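Local coordinates for DsbA family protein (Salmonella typhimurium, PDB 7JVE), which acts as a trimeric thioredoxin-like enzyme with both thiol oxidase and disulfide isomerase activities, at residues 128-140 against 188-202. Numbering follows the deposited sequence.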
# COMPACT_ATOMS: atom_id res chain seq x y z
N TRP A 128 -21.47 -4.05 -15.67
CA TRP A 128 -22.78 -3.55 -16.10
C TRP A 128 -23.83 -4.64 -16.25
O TRP A 128 -24.94 -4.47 -15.74
CB TRP A 128 -22.62 -2.74 -17.39
CG TRP A 128 -22.05 -1.41 -17.12
CD1 TRP A 128 -20.94 -1.12 -16.38
CD2 TRP A 128 -22.56 -0.17 -17.59
NE1 TRP A 128 -20.73 0.22 -16.36
CE2 TRP A 128 -21.71 0.84 -17.09
CE3 TRP A 128 -23.65 0.20 -18.38
CZ2 TRP A 128 -21.91 2.19 -17.36
CZ3 TRP A 128 -23.84 1.55 -18.66
CH2 TRP A 128 -22.98 2.53 -18.14
N PRO A 129 -23.55 -5.78 -16.90
CA PRO A 129 -24.62 -6.81 -17.01
C PRO A 129 -25.12 -7.31 -15.65
O PRO A 129 -26.33 -7.40 -15.44
CB PRO A 129 -23.96 -7.91 -17.85
CG PRO A 129 -22.81 -7.23 -18.59
CD PRO A 129 -22.32 -6.17 -17.63
N VAL A 130 -24.22 -7.60 -14.71
CA VAL A 130 -24.64 -8.09 -13.40
C VAL A 130 -25.26 -6.97 -12.56
O VAL A 130 -26.33 -7.16 -11.96
CB VAL A 130 -23.45 -8.76 -12.67
CG1 VAL A 130 -23.79 -9.04 -11.23
CG2 VAL A 130 -23.09 -10.07 -13.37
N SER A 131 -24.63 -5.80 -12.50
CA SER A 131 -25.22 -4.70 -11.74
C SER A 131 -26.59 -4.32 -12.31
O SER A 131 -27.54 -4.10 -11.55
CB SER A 131 -24.30 -3.47 -11.72
OG SER A 131 -23.14 -3.72 -10.96
N GLY A 132 -26.70 -4.23 -13.63
CA GLY A 132 -27.98 -3.89 -14.23
C GLY A 132 -29.06 -4.91 -13.92
O GLY A 132 -30.20 -4.55 -13.62
N LEU A 133 -28.72 -6.20 -14.02
CA LEU A 133 -29.68 -7.25 -13.69
C LEU A 133 -30.10 -7.17 -12.24
O LEU A 133 -31.28 -7.36 -11.92
CB LEU A 133 -29.08 -8.63 -13.99
CG LEU A 133 -30.01 -9.80 -13.58
CD1 LEU A 133 -31.37 -9.67 -14.28
CD2 LEU A 133 -29.41 -11.21 -13.83
N ALA A 134 -29.15 -6.93 -11.32
CA ALA A 134 -29.51 -6.86 -9.91
C ALA A 134 -30.38 -5.65 -9.64
O ALA A 134 -31.28 -5.72 -8.79
CB ALA A 134 -28.25 -6.84 -9.03
N ALA A 135 -30.15 -4.55 -10.36
CA ALA A 135 -31.01 -3.38 -10.21
C ALA A 135 -32.42 -3.64 -10.76
O ALA A 135 -33.40 -3.16 -10.19
CB ALA A 135 -30.35 -2.17 -10.88
N ARG A 136 -32.55 -4.41 -11.86
CA ARG A 136 -33.88 -4.75 -12.38
C ARG A 136 -34.69 -5.52 -11.35
O ARG A 136 -35.86 -5.20 -11.10
CB ARG A 136 -33.79 -5.57 -13.66
CG ARG A 136 -33.38 -4.83 -14.91
CD ARG A 136 -33.45 -5.77 -16.13
NE ARG A 136 -32.86 -5.13 -17.30
CZ ARG A 136 -33.46 -4.16 -17.98
NH1 ARG A 136 -34.66 -3.72 -17.62
NH2 ARG A 136 -32.86 -3.60 -19.01
N VAL A 137 -34.09 -6.57 -10.76
CA VAL A 137 -34.78 -7.36 -9.74
C VAL A 137 -35.15 -6.49 -8.56
O VAL A 137 -36.31 -6.47 -8.11
CB VAL A 137 -33.91 -8.54 -9.29
CG1 VAL A 137 -34.67 -9.37 -8.24
CG2 VAL A 137 -33.48 -9.39 -10.48
N GLY A 138 -34.17 -5.73 -8.04
CA GLY A 138 -34.43 -4.89 -6.89
C GLY A 138 -35.56 -3.90 -7.14
O GLY A 138 -36.40 -3.66 -6.28
N GLU A 139 -35.60 -3.32 -8.34
CA GLU A 139 -36.67 -2.39 -8.62
C GLU A 139 -38.03 -3.08 -8.62
O GLU A 139 -39.01 -2.53 -8.11
CB GLU A 139 -36.42 -1.69 -9.94
CG GLU A 139 -37.51 -0.73 -10.26
CD GLU A 139 -37.19 0.09 -11.45
OE1 GLU A 139 -36.74 1.25 -11.24
OE2 GLU A 139 -37.37 -0.42 -12.59
N GLN A 140 -38.12 -4.29 -9.20
CA GLN A 140 -39.38 -5.03 -9.15
C GLN A 140 -39.78 -5.34 -7.71
O GLN A 140 -40.93 -5.13 -7.33
CB GLN A 140 -39.27 -6.33 -9.95
CG GLN A 140 -39.26 -6.11 -11.44
CD GLN A 140 -40.51 -5.38 -11.90
OE1 GLN A 140 -41.64 -5.76 -11.56
NE2 GLN A 140 -40.31 -4.27 -12.61
N VAL A 188 -38.11 -9.78 -16.41
CA VAL A 188 -36.76 -9.28 -16.18
C VAL A 188 -35.77 -9.94 -17.13
O VAL A 188 -34.86 -9.30 -17.66
CB VAL A 188 -36.34 -9.48 -14.71
CG1 VAL A 188 -34.85 -9.26 -14.58
CG2 VAL A 188 -37.12 -8.55 -13.81
N LYS A 189 -35.94 -11.24 -17.36
CA LYS A 189 -35.02 -11.92 -18.27
C LYS A 189 -35.13 -11.33 -19.67
O LYS A 189 -34.11 -11.08 -20.32
CB LYS A 189 -35.32 -13.42 -18.28
CG LYS A 189 -34.94 -14.12 -17.00
CD LYS A 189 -35.13 -15.63 -17.13
CE LYS A 189 -34.68 -16.34 -15.85
NZ LYS A 189 -35.28 -17.69 -15.67
N GLU A 190 -36.36 -11.11 -20.14
CA GLU A 190 -36.54 -10.58 -21.49
C GLU A 190 -35.96 -9.17 -21.63
O GLU A 190 -35.36 -8.85 -22.66
CB GLU A 190 -38.03 -10.62 -21.87
CG GLU A 190 -38.31 -9.85 -23.14
CD GLU A 190 -39.54 -10.36 -23.89
OE1 GLU A 190 -39.69 -11.60 -23.98
OE2 GLU A 190 -40.32 -9.52 -24.41
N ALA A 191 -36.12 -8.33 -20.61
CA ALA A 191 -35.53 -6.99 -20.67
C ALA A 191 -34.01 -7.06 -20.69
O ALA A 191 -33.35 -6.37 -21.49
CB ALA A 191 -36.01 -6.16 -19.48
N GLN A 192 -33.42 -7.87 -19.82
CA GLN A 192 -31.97 -8.01 -19.80
C GLN A 192 -31.46 -8.50 -21.15
O GLN A 192 -30.51 -7.94 -21.71
CB GLN A 192 -31.57 -8.96 -18.67
CG GLN A 192 -30.11 -8.97 -18.32
CD GLN A 192 -29.58 -7.67 -17.69
OE1 GLN A 192 -30.28 -6.64 -17.58
NE2 GLN A 192 -28.32 -7.70 -17.33
N SER A 193 -32.13 -9.49 -21.73
CA SER A 193 -31.69 -10.03 -23.01
C SER A 193 -31.88 -9.05 -24.15
O SER A 193 -31.25 -9.20 -25.20
CB SER A 193 -32.45 -11.32 -23.31
OG SER A 193 -32.10 -12.32 -22.37
N SER A 194 -32.75 -8.05 -23.98
CA SER A 194 -33.00 -7.07 -25.03
C SER A 194 -31.81 -6.17 -25.31
O SER A 194 -31.82 -5.47 -26.33
CB SER A 194 -34.20 -6.20 -24.67
OG SER A 194 -33.86 -5.31 -23.60
N GLY A 195 -30.79 -6.18 -24.45
CA GLY A 195 -29.68 -5.27 -24.57
C GLY A 195 -29.88 -3.94 -23.89
O GLY A 195 -28.89 -3.24 -23.64
N ALA A 196 -31.12 -3.57 -23.56
CA ALA A 196 -31.39 -2.36 -22.80
C ALA A 196 -30.69 -2.38 -21.45
O ALA A 196 -30.59 -3.42 -20.80
CB ALA A 196 -32.89 -2.18 -22.59
N VAL A 197 -30.20 -1.22 -21.02
CA VAL A 197 -29.56 -1.05 -19.73
C VAL A 197 -30.59 -0.48 -18.77
O VAL A 197 -31.24 0.53 -19.08
CB VAL A 197 -28.32 -0.14 -19.83
CG1 VAL A 197 -27.76 0.17 -18.44
CG2 VAL A 197 -27.24 -0.83 -20.66
N HIS A 198 -30.78 -1.13 -17.63
CA HIS A 198 -31.82 -0.70 -16.72
C HIS A 198 -31.67 0.78 -16.41
O HIS A 198 -30.58 1.24 -16.04
CB HIS A 198 -31.79 -1.49 -15.43
CG HIS A 198 -32.93 -1.17 -14.52
ND1 HIS A 198 -32.75 -0.63 -13.27
CD2 HIS A 198 -34.27 -1.31 -14.69
CE1 HIS A 198 -33.93 -0.46 -12.70
NE2 HIS A 198 -34.87 -0.86 -13.55
N ASP A 199 -32.78 1.52 -16.52
CA ASP A 199 -32.70 2.97 -16.45
C ASP A 199 -32.04 3.45 -15.15
O ASP A 199 -31.32 4.45 -15.15
CB ASP A 199 -34.08 3.59 -16.60
CG ASP A 199 -34.01 5.11 -16.67
OD1 ASP A 199 -33.60 5.63 -17.74
OD2 ASP A 199 -34.29 5.79 -15.64
N ALA A 200 -32.29 2.77 -14.04
CA ALA A 200 -31.71 3.20 -12.77
C ALA A 200 -30.19 3.12 -12.80
O ALA A 200 -29.50 3.96 -12.21
CB ALA A 200 -32.27 2.37 -11.62
N LEU A 201 -29.64 2.11 -13.49
CA LEU A 201 -28.19 2.00 -13.60
C LEU A 201 -27.61 3.14 -14.42
O LEU A 201 -26.57 3.70 -14.06
CB LEU A 201 -27.81 0.66 -14.21
CG LEU A 201 -26.42 0.17 -13.84
CD1 LEU A 201 -26.43 -0.28 -12.36
CD2 LEU A 201 -25.93 -0.93 -14.77
N LEU A 202 -28.27 3.51 -15.53
CA LEU A 202 -27.80 4.65 -16.32
C LEU A 202 -27.87 5.94 -15.51
O LEU A 202 -26.92 6.73 -15.48
CB LEU A 202 -28.63 4.78 -17.61
CG LEU A 202 -28.62 3.67 -18.64
CD1 LEU A 202 -29.67 3.92 -19.73
CD2 LEU A 202 -27.20 3.50 -19.25
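His198 NE2 donates a hydrogen bond of 2.7 Å to Glu139 OE2. The acceptor lies in the plane of the imidazole, but the ring meets the carboxylate from above, with the two planes 68° apart. Glu139 reaches it with an extended chain, CG anti to the backbone N (chi1 180°). One face of the same ring lies on helix 128-145: Arg136 CA sits over its centre, 4.1 Å from the centroid, in a CH-pi contact. Ala135 CB approaches ND1 obliquely.

Arg136 runs past the imidazole in the opposite direction and ties down the turn between helices 182-193 and 199-210. Its NE gives a hydrogen bond of 3.0 Å to Gln192 OE1. Gln192 OE1 lies in the guanidinium plane and Arg136 NE in the amide plane, although the two planes are steeply turned against each other. Its NH2 bonds to Ala196 O at 2.9 Å. That bond is more bent, and the donor stands above the carbonyl plane. Ala191 CB covers one guanidinium face, and the backbone of His198 covers the opposite one.

Gln192 fits as a knob among Pro129, Gly132, Leu133 and Arg136. Its chain bends at chi2 (67°), which brings NE2 to 2.8 Å from Pro129 O. Val188 fills a second hole, where its CG1 meets Leu133 CD1 at 3.5 Å. Beyond the turn, Leu201 CD2 packs 3.6 Å from Gly132 N, and Trp128 CZ3 touches Leu202 CD2. Tyr173 of helix 169-176 also touches Leu133 and Gln192.

The contact joins three helices of the helical region inserted in the thioredoxin fold, as in other DsbA-like proteins. Arg136 NE holds the Gln192 side chain of helix 182-193, and its NH2 holds the backbone of the following turn at Ala196. Glu139 would probably favour a protonated His198, the N-cap of helix 199-210, while the nearby positive charge of Arg136 would oppose it, so the charge of the ring stays open.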